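Local coordinates for octenoyl-CoA reductase/carboxylase (Streptomyces sp., PDB 4A0S), which probably catalyses the NADPH-dependent reductive carboxylation of 2-octenoyl-CoA, supplying an extender unit for cinnabaramide polyketide biosynthesis, at residues S72-N77 against A394-V399; V79-F84 against W164-N169. One frame throughout, in Å; residues are numbered along the deposited sequence.

Contact 1: residues S72-N77 against A394-V399. With NAP (NADP nicotinamide-adenine-dinucleotide phosphate), chain F.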
ATOM      1  N   SER A  72      31.862  16.208   6.168  1.00 15.66           N
ATOM      2  CA  SER A  72      30.455  16.497   6.215  1.00 15.39           C
ATOM      3  C   SER A  72      30.134  17.035   4.832  1.00 15.58           C
ATOM      4  O   SER A  72      30.897  16.806   3.880  1.00 15.82           O
ATOM      5  CB  SER A  72      30.195  17.522   7.318  1.00 15.41           C
ATOM      6  OG  SER A  72      28.819  17.768   7.496  1.00 15.77           O
ATOM      7  N   SER A  73      29.003  17.713   4.686  1.00 15.52           N
ATOM      8  CA  SER A  73      28.686  18.292   3.400  1.00 15.78           C
ATOM      9  C   SER A  73      27.873  19.539   3.639  1.00 15.90           C
ATOM     10  O   SER A  73      27.280  19.717   4.722  1.00 15.71           O
ATOM     11  CB  SER A  73      27.874  17.305   2.560  1.00 15.64           C
ATOM     12  OG  SER A  73      26.525  17.296   2.988  1.00 15.42           O
ATOM     13  N   ILE A  74      27.825  20.402   2.634  1.00 16.26           N
ATOM     14  CA  ILE A  74      26.848  21.475   2.672  1.00 16.44           C
ATOM     15  C   ILE A  74      25.534  20.905   2.174  1.00 16.29           C
ATOM     16  O   ILE A  74      25.485  20.226   1.129  1.00 16.33           O
ATOM     17  CB  ILE A  74      27.260  22.687   1.814  1.00 16.99           C
ATOM     18  CG1 ILE A  74      28.659  23.137   2.200  1.00 17.21           C
ATOM     19  CG2 ILE A  74      26.246  23.819   1.978  1.00 17.25           C
ATOM     20  CD1 ILE A  74      28.769  23.588   3.645  1.00 17.34           C
ATOM     21  N   ASN A  75      24.491  21.137   2.959  1.00 16.17           N
ATOM     22  CA  ASN A  75      23.156  20.860   2.528  1.00 16.17           C
ATOM     23  C   ASN A  75      22.444  22.152   2.401  1.00 16.58           C
ATOM     24  O   ASN A  75      22.892  23.170   2.929  1.00 16.80           O
ATOM     25  CB  ASN A  75      22.460  19.943   3.519  1.00 15.76           C
ATOM     26  CG  ASN A  75      22.861  18.534   3.309  1.00 15.47           C
ATOM     27  OD1 ASN A  75      22.436  17.915   2.341  1.00 15.54           O
ATOM     28  ND2 ASN A  75      23.744  18.038   4.151  1.00 15.22           N
ATOM     29  N   TYR A  76      21.336  22.137   1.684  1.00 16.79           N
ATOM     30  CA  TYR A  76      20.668  23.379   1.538  1.00 17.86           C
ATOM     31  C   TYR A  76      20.206  23.874   2.892  1.00 17.67           C
ATOM     32  O   TYR A  76      20.199  25.065   3.122  1.00 17.61           O
ATOM     33  CB  TYR A  76      19.572  23.362   0.470  1.00 18.41           C
ATOM     34  CG  TYR A  76      19.560  24.684  -0.244  1.00 21.24           C
ATOM     35  CD1 TYR A  76      19.067  25.818   0.392  1.00 23.19           C
ATOM     36  CD2 TYR A  76      20.096  24.826  -1.517  1.00 23.14           C
ATOM     37  CE1 TYR A  76      19.072  27.060  -0.220  1.00 26.34           C
ATOM     38  CE2 TYR A  76      20.109  26.085  -2.151  1.00 25.62           C
ATOM     39  CZ  TYR A  76      19.595  27.200  -1.480  1.00 26.45           C
ATOM     40  OH  TYR A  76      19.552  28.454  -2.067  1.00 26.19           O
ATOM     41  N   ASN A  77      19.870  22.960   3.805  1.00 17.40           N
ATOM     42  CA  ASN A  77      19.413  23.404   5.118  1.00 17.93           C
ATOM     43  C   ASN A  77      20.503  24.167   5.881  1.00 18.05           C
ATOM     44  O   ASN A  77      20.196  25.031   6.706  1.00 18.23           O
ATOM     45  CB  ASN A  77      18.782  22.277   5.963  1.00 17.70           C
ATOM     46  CG  ASN A  77      19.793  21.207   6.401  1.00 19.04           C
ATOM     47  OD1 ASN A  77      20.934  21.186   5.963  1.00 21.86           O
ATOM     48  ND2 ASN A  77      19.357  20.306   7.281  1.00 19.60           N
ATOM     49  N   ALA A 394      32.323  28.046   5.141  1.00 21.73           N
ATOM     50  CA  ALA A 394      31.469  29.199   4.804  1.00 21.81           C
ATOM     51  C   ALA A 394      31.361  29.404   3.277  1.00 21.80           C
ATOM     52  O   ALA A 394      30.279  29.614   2.732  1.00 21.20           O
ATOM     53  CB  ALA A 394      31.980  30.455   5.486  1.00 22.25           C
ATOM     54  N   GLU A 395      32.500  29.315   2.605  1.00 22.14           N
ATOM     55  CA  GLU A 395      32.570  29.452   1.159  1.00 22.61           C
ATOM     56  C   GLU A 395      31.825  28.310   0.520  1.00 22.24           C
ATOM     57  O   GLU A 395      31.030  28.516  -0.390  1.00 22.28           O
ATOM     58  CB  GLU A 395      34.027  29.428   0.698  1.00 23.13           C
ATOM     59  CG  GLU A 395      34.220  29.585  -0.803  1.00 24.32           C
ATOM     60  CD  GLU A 395      33.592  30.851  -1.348  1.00 26.57           C
ATOM     61  OE1 GLU A 395      33.501  31.866  -0.614  1.00 27.34           O
ATOM     62  OE2 GLU A 395      33.171  30.822  -2.518  1.00 29.70           O
ATOM     63  N   ALA A 396      32.073  27.101   1.014  1.00 22.01           N
ATOM     64  CA  ALA A 396      31.366  25.918   0.524  1.00 21.50           C
ATOM     65  C   ALA A 396      29.872  26.167   0.577  1.00 21.10           C
ATOM     66  O   ALA A 396      29.161  25.935  -0.389  1.00 20.92           O
ATOM     67  CB  ALA A 396      31.747  24.696   1.329  1.00 21.11           C
ATOM     68  N   CYS A 397      29.413  26.683   1.709  1.00 21.44           N
ATOM     69  CA  CYS A 397      28.016  27.038   1.906  1.00 21.52           C
ATOM     70  C   CYS A 397      27.540  28.101   0.918  1.00 21.65           C
ATOM     71  O   CYS A 397      26.488  27.956   0.286  1.00 21.10           O
ATOM     72  CB  CYS A 397      27.815  27.519   3.330  1.00 21.84           C
ATOM     73  SG  CYS A 397      26.133  27.396   3.854  1.00 24.36           S
ATOM     74  N   ARG A 398      28.338  29.158   0.777  1.00 21.87           N
ATOM     75  CA  ARG A 398      28.067  30.204  -0.194  1.00 22.12           C
ATOM     76  C   ARG A 398      27.964  29.610  -1.591  1.00 21.93           C
ATOM     77  O   ARG A 398      27.097  29.991  -2.372  1.00 22.43           O
ATOM     78  CB  ARG A 398      29.190  31.243  -0.142  1.00 22.78           C
ATOM     79  CG  ARG A 398      29.037  32.416  -1.091  1.00 23.38           C
ATOM     80  CD  ARG A 398      27.821  33.238  -0.733  1.00 24.70           C
ATOM     81  NE  ARG A 398      27.770  34.480  -1.489  1.00 27.15           N
ATOM     82  CZ  ARG A 398      26.701  35.268  -1.568  1.00 27.10           C
ATOM     83  NH1 ARG A 398      25.574  34.935  -0.947  1.00 27.02           N
ATOM     84  NH2 ARG A 398      26.758  36.383  -2.284  1.00 26.87           N
ATOM     85  N   VAL A 399      28.855  28.686  -1.915  1.00 21.58           N
ATOM     86  CA  VAL A 399      28.815  28.044  -3.228  1.00 21.41           C
ATOM     87  C   VAL A 399      27.433  27.457  -3.476  1.00 20.73           C
ATOM     88  O   VAL A 399      26.818  27.734  -4.498  1.00 20.72           O
ATOM     89  CB  VAL A 399      29.918  26.961  -3.370  1.00 21.20           C
ATOM     90  CG1 VAL A 399      29.556  25.958  -4.469  1.00 20.98           C
ATOM     91  CG2 VAL A 399      31.280  27.616  -3.644  1.00 21.56           C
TER
HETATM   92  PA  NAP F1447      21.040  21.958  -4.236  1.00  5.60           P
HETATM   93  O1A NAP F1447      22.221  20.918  -4.203  1.00  7.99           O
HETATM   94  O2A NAP F1447      21.420  23.409  -4.230  1.00  7.57           O
HETATM   95  O5B NAP F1447      20.253  21.658  -5.523  1.00  8.14           O
HETATM   96  C5B NAP F1447      19.048  22.371  -5.717  1.00  9.24           C
HETATM   97  C4B NAP F1447      18.805  22.412  -7.217  1.00  8.98           C
HETATM   98  O4B NAP F1447      17.556  23.096  -7.385  1.00  7.77           O
HETATM   99  C3B NAP F1447      19.876  23.216  -7.985  1.00  7.70           C
HETATM  100  O3B NAP F1447      20.560  22.276  -8.788  1.00  8.15           O
HETATM  101  C2B NAP F1447      19.080  24.095  -8.937  1.00  8.37           C
HETATM  102  O2B NAP F1447      18.796  23.432 -10.168  1.00  8.43           O
HETATM  103  C1B NAP F1447      17.786  24.307  -8.237  1.00  8.36           C
HETATM  104  N9A NAP F1447      17.942  25.468  -7.324  1.00 13.12           N
HETATM  105  C8A NAP F1447      19.029  25.885  -6.655  1.00 16.20           C
HETATM  106  N7A NAP F1447      18.732  26.956  -5.907  1.00 13.35           N
HETATM  107  C5A NAP F1447      17.447  27.200  -6.117  1.00 14.95           C
HETATM  108  C6A NAP F1447      16.604  28.178  -5.648  1.00 14.65           C
HETATM  109  N6A NAP F1447      17.056  29.083  -4.782  1.00 16.70           N
HETATM  110  N1A NAP F1447      15.343  28.161  -6.051  1.00 12.42           N
HETATM  111  C2A NAP F1447      14.888  27.230  -6.885  1.00 11.40           C
HETATM  112  N3A NAP F1447      15.666  26.292  -7.379  1.00 13.73           N
HETATM  113  C4A NAP F1447      16.947  26.264  -6.999  1.00 13.93           C
HETATM  114  O3  NAP F1447      20.030  21.698  -3.020  1.00  5.52           O
HETATM  115  PN  NAP F1447      19.433  20.250  -2.659  1.00  3.29           P
HETATM  116  O1N NAP F1447      20.448  19.735  -1.579  1.00  3.54           O
HETATM  117  O2N NAP F1447      19.153  19.379  -3.856  1.00  4.92           O
HETATM  118  O5D NAP F1447      18.112  20.751  -1.917  1.00  2.78           O
HETATM  119  C5D NAP F1447      17.107  21.291  -2.770  1.00  2.00           C
HETATM  120  C4D NAP F1447      15.968  21.651  -1.859  1.00  3.10           C
HETATM  121  O4D NAP F1447      15.581  20.409  -1.175  1.00  8.66           O
HETATM  122  C3D NAP F1447      16.366  22.622  -0.747  1.00  8.53           C
HETATM  123  O3D NAP F1447      15.215  23.484  -0.636  1.00 10.58           O
HETATM  124  C2D NAP F1447      16.521  21.745   0.477  1.00  6.73           C
HETATM  125  O2D NAP F1447      16.249  22.475   1.696  1.00 10.19           O
HETATM  126  C1D NAP F1447      15.371  20.792   0.214  1.00  7.52           C
HETATM  127  N1N NAP F1447      15.731  19.538   0.831  1.00  7.99           N
HETATM  128  C2N NAP F1447      14.782  18.946   1.637  1.00  6.94           C
HETATM  129  C3N NAP F1447      15.138  17.755   2.203  1.00  7.02           C
HETATM  130  C7N NAP F1447      14.123  17.129   3.078  1.00  4.75           C
HETATM  131  O7N NAP F1447      12.985  17.595   3.197  1.00  7.85           O
HETATM  132  N7N NAP F1447      14.589  16.091   3.719  1.00  2.01           N
HETATM  133  C4N NAP F1447      16.385  17.159   1.987  1.00  8.98           C
HETATM  134  C5N NAP F1447      17.341  17.735   1.170  1.00  8.81           C
HETATM  135  C6N NAP F1447      17.002  18.942   0.578  1.00  9.99           C
HETATM  136  P2B NAP F1447      18.336  24.396 -11.372  1.00 12.20           P
HETATM  137  O1X NAP F1447      18.602  23.320 -12.567  1.00 12.30           O
HETATM  138  O2X NAP F1447      16.766  24.741 -11.265  1.00 15.96           O
HETATM  139  O3X NAP F1447      19.315  25.539 -11.247  1.00 11.34           O
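I74 meets the helix of residues 394-399 almost alone, its CA 5.7 Å from the CA of C397, at the point where the chain leaves the strand that runs through S72 and S73 and before it enters the helix that starts at Y76. The 394-399 segment is regular helix, with R398 N bonded to A394 O and V399 N to E395 O. A396 faces the isoleucine, while C397 meets it with its backbone N and CA and, more distantly, with SG. The contact is van der Waals packing, aliphatic carbons of I74 against the methyl of A396 and against the helix backbone. CG1 of I74 lies over the methyl of A396, 3.6 Å from its CB, while CD1 continues past the backbone N of C397 at 3.7 Å, and both rest over the A396-C397 peptide. The other branch reaches C397: chi1 of -53° puts CG1 beside the backbone N and leaves CG2 anti to it, 3.7 Å from C397 CA and 4.0 Å from C397 SG. Both segments belong to the enoyl reductase unit of the medium-chain dehydrogenase/reductase superfamily, and the contact packs helix 393-401 against the end of strand 64-73 in the GroES-like part. I74 also pairs through its backbone with V409 of strand 408-412, and Y388 of strand 384-389 also touches A396. On the outer side of the helix, E395 and R398 form salt bridges to R47 and D43. Just beyond I74 the chain reaches the cofactor. The ring of Y76 presents its edge to the diphosphate of NADP, with CD2 3.3 Å from O2A and the oxygen lying near the ring plane, and CB of Y76 packs 3.5 Å from the ribose carbon C2D.

Contact 2: residues V79-F84 against W164-N169. With CO8 (octanoyl-coenzyme A), chain E.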
ATOM      1  N   VAL A  79      22.589  26.194   4.336  1.00 19.76           N
ATOM      2  CA  VAL A  79      22.313  27.497   3.743  1.00 20.71           C
ATOM      3  C   VAL A  79      21.100  28.180   4.379  1.00 21.21           C
ATOM      4  O   VAL A  79      21.205  29.338   4.773  1.00 21.52           O
ATOM      5  CB  VAL A  79      22.100  27.391   2.215  1.00 20.91           C
ATOM      6  CG1 VAL A  79      21.760  28.751   1.610  1.00 22.22           C
ATOM      7  CG2 VAL A  79      23.319  26.762   1.541  1.00 20.49           C
ATOM      8  N   TRP A  80      19.960  27.488   4.458  1.00 21.10           N
ATOM      9  CA  TRP A  80      18.782  28.067   5.102  1.00 21.79           C
ATOM     10  C   TRP A  80      19.140  28.529   6.513  1.00 21.38           C
ATOM     11  O   TRP A  80      18.788  29.638   6.896  1.00 21.77           O
ATOM     12  CB  TRP A  80      17.621  27.069   5.203  1.00 21.83           C
ATOM     13  CG  TRP A  80      17.045  26.600   3.914  1.00 23.32           C
ATOM     14  CD1 TRP A  80      16.828  25.302   3.546  1.00 23.17           C
ATOM     15  CD2 TRP A  80      16.626  27.405   2.813  1.00 23.39           C
ATOM     16  NE1 TRP A  80      16.281  25.251   2.288  1.00 22.16           N
ATOM     17  CE2 TRP A  80      16.157  26.526   1.810  1.00 23.63           C
ATOM     18  CE3 TRP A  80      16.611  28.784   2.569  1.00 24.65           C
ATOM     19  CZ2 TRP A  80      15.659  26.981   0.581  1.00 25.79           C
ATOM     20  CZ3 TRP A  80      16.120  29.244   1.353  1.00 26.25           C
ATOM     21  CH2 TRP A  80      15.645  28.341   0.373  1.00 28.03           C
ATOM     22  N   SER A  81      19.831  27.668   7.271  1.00 20.53           N
ATOM     23  CA  SER A  81      20.301  27.989   8.629  1.00 20.92           C
ATOM     24  C   SER A  81      21.068  29.285   8.684  1.00 21.44           C
ATOM     25  O   SER A  81      20.779  30.155   9.503  1.00 22.08           O
ATOM     26  CB  SER A  81      21.274  26.931   9.151  1.00 19.95           C
ATOM     27  OG  SER A  81      20.642  25.706   9.341  1.00 21.86           O
ATOM     28  N   ALA A  82      22.100  29.370   7.854  1.00 21.28           N
ATOM     29  CA  ALA A  82      23.000  30.512   7.856  1.00 22.12           C
ATOM     30  C   ALA A  82      22.317  31.786   7.368  1.00 23.15           C
ATOM     31  O   ALA A  82      22.809  32.888   7.595  1.00 24.14           O
ATOM     32  CB  ALA A  82      24.214  30.211   7.035  1.00 21.68           C
ATOM     33  N   MET A  83      21.197  31.624   6.672  1.00 23.70           N
ATOM     34  CA  MET A  83      20.354  32.747   6.274  1.00 24.95           C
ATOM     35  C   MET A  83      19.279  33.078   7.309  1.00 25.27           C
ATOM     36  O   MET A  83      18.537  34.055   7.140  1.00 26.25           O
ATOM     37  CB  MET A  83      19.658  32.431   4.953  1.00 25.32           C
ATOM     38  CG  MET A  83      20.564  32.392   3.755  1.00 25.66           C
ATOM     39  SD  MET A  83      19.697  31.787   2.297  1.00 29.76           S
ATOM     40  CE  MET A  83      18.373  32.942   2.107  1.00 29.48           C
ATOM     41  N   PHE A  84      19.187  32.258   8.358  1.00 24.65           N
ATOM     42  CA  PHE A  84      18.086  32.321   9.341  1.00 25.00           C
ATOM     43  C   PHE A  84      16.690  32.211   8.698  1.00 25.52           C
ATOM     44  O   PHE A  84      15.690  32.716   9.222  1.00 26.42           O
ATOM     45  CB  PHE A  84      18.233  33.538  10.270  1.00 25.61           C
ATOM     46  CG  PHE A  84      19.614  33.671  10.875  1.00 25.42           C
ATOM     47  CD1 PHE A  84      20.000  32.887  11.959  1.00 24.52           C
ATOM     48  CD2 PHE A  84      20.537  34.583  10.350  1.00 25.97           C
ATOM     49  CE1 PHE A  84      21.287  33.003  12.517  1.00 24.21           C
ATOM     50  CE2 PHE A  84      21.822  34.703  10.898  1.00 25.04           C
ATOM     51  CZ  PHE A  84      22.191  33.914  11.986  1.00 24.30           C
ATOM     52  N   TRP A 164      19.089  16.653  12.279  1.00 16.03           N
ATOM     53  CA  TRP A 164      20.386  16.861  12.866  1.00 16.12           C
ATOM     54  C   TRP A 164      21.088  18.098  12.306  1.00 16.32           C
ATOM     55  O   TRP A 164      21.154  18.274  11.084  1.00 16.31           O
ATOM     56  CB  TRP A 164      21.222  15.640  12.562  1.00 15.97           C
ATOM     57  CG  TRP A 164      22.496  15.662  13.246  1.00 16.08           C
ATOM     58  CD1 TRP A 164      22.702  15.878  14.563  1.00 16.20           C
ATOM     59  CD2 TRP A 164      23.770  15.397  12.665  1.00 16.12           C
ATOM     60  NE1 TRP A 164      24.040  15.797  14.848  1.00 16.31           N
ATOM     61  CE2 TRP A 164      24.720  15.500  13.695  1.00 16.27           C
ATOM     62  CE3 TRP A 164      24.203  15.117  11.367  1.00 16.09           C
ATOM     63  CZ2 TRP A 164      26.086  15.316  13.476  1.00 16.38           C
ATOM     64  CZ3 TRP A 164      25.560  14.925  11.145  1.00 16.21           C
ATOM     65  CH2 TRP A 164      26.488  15.019  12.203  1.00 16.59           C
ATOM     66  N   GLY A 165      21.585  18.951  13.200  1.00 16.52           N
ATOM     67  CA  GLY A 165      22.301  20.161  12.794  1.00 16.76           C
ATOM     68  C   GLY A 165      21.423  21.266  12.244  1.00 16.93           C
ATOM     69  O   GLY A 165      21.930  22.295  11.819  1.00 17.16           O
ATOM     70  N   PHE A 166      20.108  21.051  12.240  1.00 16.84           N
ATOM     71  CA  PHE A 166      19.163  22.066  11.801  1.00 17.22           C
ATOM     72  C   PHE A 166      18.149  22.379  12.900  1.00 17.55           C
ATOM     73  O   PHE A 166      18.091  23.495  13.366  1.00 18.14           O
ATOM     74  CB  PHE A 166      18.475  21.665  10.488  1.00 17.24           C
ATOM     75  CG  PHE A 166      17.558  22.712   9.961  1.00 18.11           C
ATOM     76  CD1 PHE A 166      18.064  23.870   9.370  1.00 18.52           C
ATOM     77  CD2 PHE A 166      16.186  22.571  10.090  1.00 19.18           C
ATOM     78  CE1 PHE A 166      17.212  24.864   8.891  1.00 19.89           C
ATOM     79  CE2 PHE A 166      15.317  23.559   9.609  1.00 20.50           C
ATOM     80  CZ  PHE A 166      15.841  24.716   9.009  1.00 20.37           C
ATOM     81  N   GLU A 167      17.368  21.387  13.319  1.00 17.19           N
ATOM     82  CA  GLU A 167      16.564  21.523  14.541  1.00 17.37           C
ATOM     83  C   GLU A 167      17.286  20.941  15.746  1.00 17.03           C
ATOM     84  O   GLU A 167      16.732  20.902  16.845  1.00 17.13           O
ATOM     85  CB  GLU A 167      15.197  20.848  14.396  1.00 17.64           C
ATOM     86  CG  GLU A 167      14.255  21.537  13.432  1.00 18.07           C
ATOM     87  CD  GLU A 167      14.127  20.810  12.116  1.00 21.11           C
ATOM     88  OE1 GLU A 167      14.625  19.671  12.022  1.00 19.67           O
ATOM     89  OE2 GLU A 167      13.496  21.365  11.170  1.00 22.59           O
ATOM     90  N   THR A 168      18.501  20.452  15.541  1.00 16.89           N
ATOM     91  CA  THR A 168      19.311  20.014  16.658  1.00 16.90           C
ATOM     92  C   THR A 168      20.643  20.698  16.585  1.00 17.05           C
ATOM     93  O   THR A 168      21.075  21.127  15.525  1.00 17.07           O
ATOM     94  CB  THR A 168      19.572  18.484  16.720  1.00 16.62           C
ATOM     95  OG1 THR A 168      20.676  18.132  15.890  1.00 16.52           O
ATOM     96  CG2 THR A 168      18.330  17.681  16.351  1.00 16.45           C
ATOM     97  N   ASN A 169      21.302  20.756  17.726  1.00 17.19           N
ATOM     98  CA  ASN A 169      22.624  21.285  17.766  1.00 17.35           C
ATOM     99  C   ASN A 169      23.603  20.151  17.515  1.00 17.16           C
ATOM    100  O   ASN A 169      23.208  18.993  17.298  1.00 16.91           O
ATOM    101  CB  ASN A 169      22.891  21.927  19.123  1.00 17.65           C
ATOM    102  CG  ASN A 169      23.685  23.202  19.001  1.00 17.96           C
ATOM    103  OD1 ASN A 169      24.632  23.284  18.209  1.00 17.95           O
ATOM    104  ND2 ASN A 169      23.315  24.210  19.786  1.00 18.28           N
TER
HETATM  105  N1A CO8 E1446      12.827  34.984  14.488  1.00 37.18           N
HETATM  106  C2A CO8 E1446      12.527  34.260  15.567  1.00 37.68           C
HETATM  107  N3A CO8 E1446      11.475  33.450  15.583  1.00 37.23           N
HETATM  108  C4A CO8 E1446      10.690  33.353  14.486  1.00 37.02           C
HETATM  109  C5A CO8 E1446      10.968  34.087  13.339  1.00 36.86           C
HETATM  110  C6A CO8 E1446      12.078  34.928  13.360  1.00 37.56           C
HETATM  111  N6A CO8 E1446      12.392  35.649  12.279  1.00 36.85           N
HETATM  112  N7A CO8 E1446      10.044  33.792  12.425  1.00 36.58           N
HETATM  113  C8A CO8 E1446       9.209  32.907  12.974  1.00 36.56           C
HETATM  114  N9A CO8 E1446       9.602  32.641  14.230  1.00 36.67           N
HETATM  115  C1B CO8 E1446       8.982  31.722  15.223  1.00 35.04           C
HETATM  116  C2B CO8 E1446       7.716  32.335  15.830  1.00 35.72           C
HETATM  117  O2B CO8 E1446       7.640  32.016  17.238  1.00 34.78           O
HETATM  118  C3B CO8 E1446       6.629  31.607  15.043  1.00 36.12           C
HETATM  119  O3B CO8 E1446       5.421  31.551  15.787  1.00 37.88           O
HETATM  120  P3B CO8 E1446       4.272  32.601  15.343  1.00 40.91           P
HETATM  121  O7A CO8 E1446       3.827  33.385  16.699  1.00 41.58           O
HETATM  122  O8A CO8 E1446       4.940  33.813  14.451  1.00 40.06           O
HETATM  123  O9A CO8 E1446       3.168  31.943  14.614  1.00 40.39           O
HETATM  124  C4B CO8 E1446       7.215  30.213  14.847  1.00 34.18           C
HETATM  125  O4B CO8 E1446       8.607  30.453  14.598  1.00 34.78           O
HETATM  126  C5B CO8 E1446       6.722  29.558  13.551  1.00 32.21           C
HETATM  127  O5B CO8 E1446       7.412  28.306  13.356  1.00 29.83           O
HETATM  128  P1A CO8 E1446       7.028  27.013  14.291  1.00 27.22           P
HETATM  129  O1A CO8 E1446       8.007  25.779  13.774  1.00 29.32           O
HETATM  130  O2A CO8 E1446       7.235  27.225  15.759  1.00 27.39           O
HETATM  131  O3A CO8 E1446       5.430  26.725  14.027  1.00 26.23           O
HETATM  132  P2A CO8 E1446       4.724  25.762  12.901  1.00 24.16           P
HETATM  133  O4A CO8 E1446       3.399  26.514  12.423  1.00 25.52           O
HETATM  134  O5A CO8 E1446       4.442  24.367  13.374  1.00 24.15           O
HETATM  135  O6A CO8 E1446       5.705  25.770  11.595  1.00 24.75           O
HETATM  136  CBP CO8 E1446       6.993  24.812   9.731  1.00 20.75           C
HETATM  137  CCP CO8 E1446       5.933  24.568  10.832  1.00 22.49           C
HETATM  138  CDP CO8 E1446       6.322  25.715   8.682  1.00 17.06           C
HETATM  139  CEP CO8 E1446       7.305  23.460   9.088  1.00 19.72           C
HETATM  140  CAP CO8 E1446       8.269  25.469  10.357  1.00 20.73           C
HETATM  141  OAP CO8 E1446       8.773  24.754  11.531  1.00 23.80           O
HETATM  142  C9P CO8 E1446       9.417  25.727   9.343  1.00 21.53           C
HETATM  143  O9P CO8 E1446       9.314  26.662   8.539  1.00 20.79           O
HETATM  144  N8P CO8 E1446      10.501  24.921   9.426  1.00 22.54           N
HETATM  145  C7P CO8 E1446      11.712  25.115   8.574  1.00 24.24           C
HETATM  146  C6P CO8 E1446      11.833  24.147   7.364  1.00 28.55           C
HETATM  147  C5P CO8 E1446      12.331  24.947   6.136  1.00 29.28           C
HETATM  148  O5P CO8 E1446      11.647  25.862   5.684  1.00 32.30           O
HETATM  149  N4P CO8 E1446      13.557  24.761   5.650  1.00 30.23           N
HETATM  150  C3P CO8 E1446      14.505  23.675   5.866  1.00 27.46           C
HETATM  151  C2P CO8 E1446      14.505  23.001   4.485  1.00 25.73           C
HETATM  152  S1P CO8 E1446      14.017  21.238   4.586  1.00 19.43           S
HETATM  153  C1' CO8 E1446      15.593  20.543   4.431  1.00 20.58           C
HETATM  154  O1' CO8 E1446      16.526  21.104   3.827  1.00 23.01           O
HETATM  155  C2' CO8 E1446      15.723  19.326   5.066  1.00 17.30           C
HETATM  156  C3' CO8 E1446      16.885  18.591   5.055  1.00 14.75           C
HETATM  157  C4' CO8 E1446      16.909  17.346   5.697  1.00 12.30           C
HETATM  158  C5' CO8 E1446      15.780  17.079   6.679  1.00  8.34           C
HETATM  159  C6' CO8 E1446      16.145  15.737   7.350  1.00  3.78           C
HETATM  160  C7' CO8 E1446      14.975  15.248   8.155  1.00  2.00           C
HETATM  161  C8' CO8 E1446      15.423  13.995   8.913  1.00  2.00           C
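S81, on the helix that begins before V79, comes closest to F166 in the irregular 164-169 loop, their CA atoms 6.8 Å apart. The serine hydroxyl sits at the edge of the phenylalanine ring, near its plane, with OG 3.2 Å from CD1 of F166; its polar partner is the backbone O of N77, one turn earlier in the helix. F166 reaches this place because CG is anti to the backbone N (chi1 -177°), which swings the ring toward the helix, with E167 OE1 of the same loop at its edge. CE1 of the ring then lies 4.3 Å from CB of W80, and the neighbouring CZ is 3.6 Å from C3P of the coenzyme A thioester ligand. W80 approaches the same arm with its indole, CD1 3.4 Å from C2P, and its NE1 is hydrogen-bonded to O2D of NADP. An alanine in place of F166 would probably open a gap between S81 and the pantetheine arm and deprive W80 CB of its neighbour. The loop is braced from within by T168, whose OG1 accepts a bond from G165 N (3.0 Å, angle 161°) and donates one to N169 O. F84, with positive phi, leaves the helical conformation in a Schellman motif. W80 of the helix and F166 of the loop line the acyl-CoA pocket beside the nicotinamide cofactor, within the GroES-like domain of this reductase family; Y349, R293 and R286 of the second subunit bind the same ligand.

In the fold
Helix 76-82 joins the two contacts: its first two residues lie in 72-77 and V79 to A82 in 79-84, and the contact centres lie 11 Å apart. They touch directly. V79 CG2 packs on the C397 carbonyl O (3.6 Å) and beside I74 CG2 (4.2 Å), while N77 ND2 lies 3.6 Å from F166 CB in contact 2. Contact 1 lies behind the active site, the side chain of I74 about 10 Å from the acyl-CoA ligand, and reaches the site through Y76, at the NADP, and N77, at the acyl-CoA. Contact 2 lines it directly and meets both ligands. The rings of Y76 and W80, meeting at about 50°, bridge these two regions.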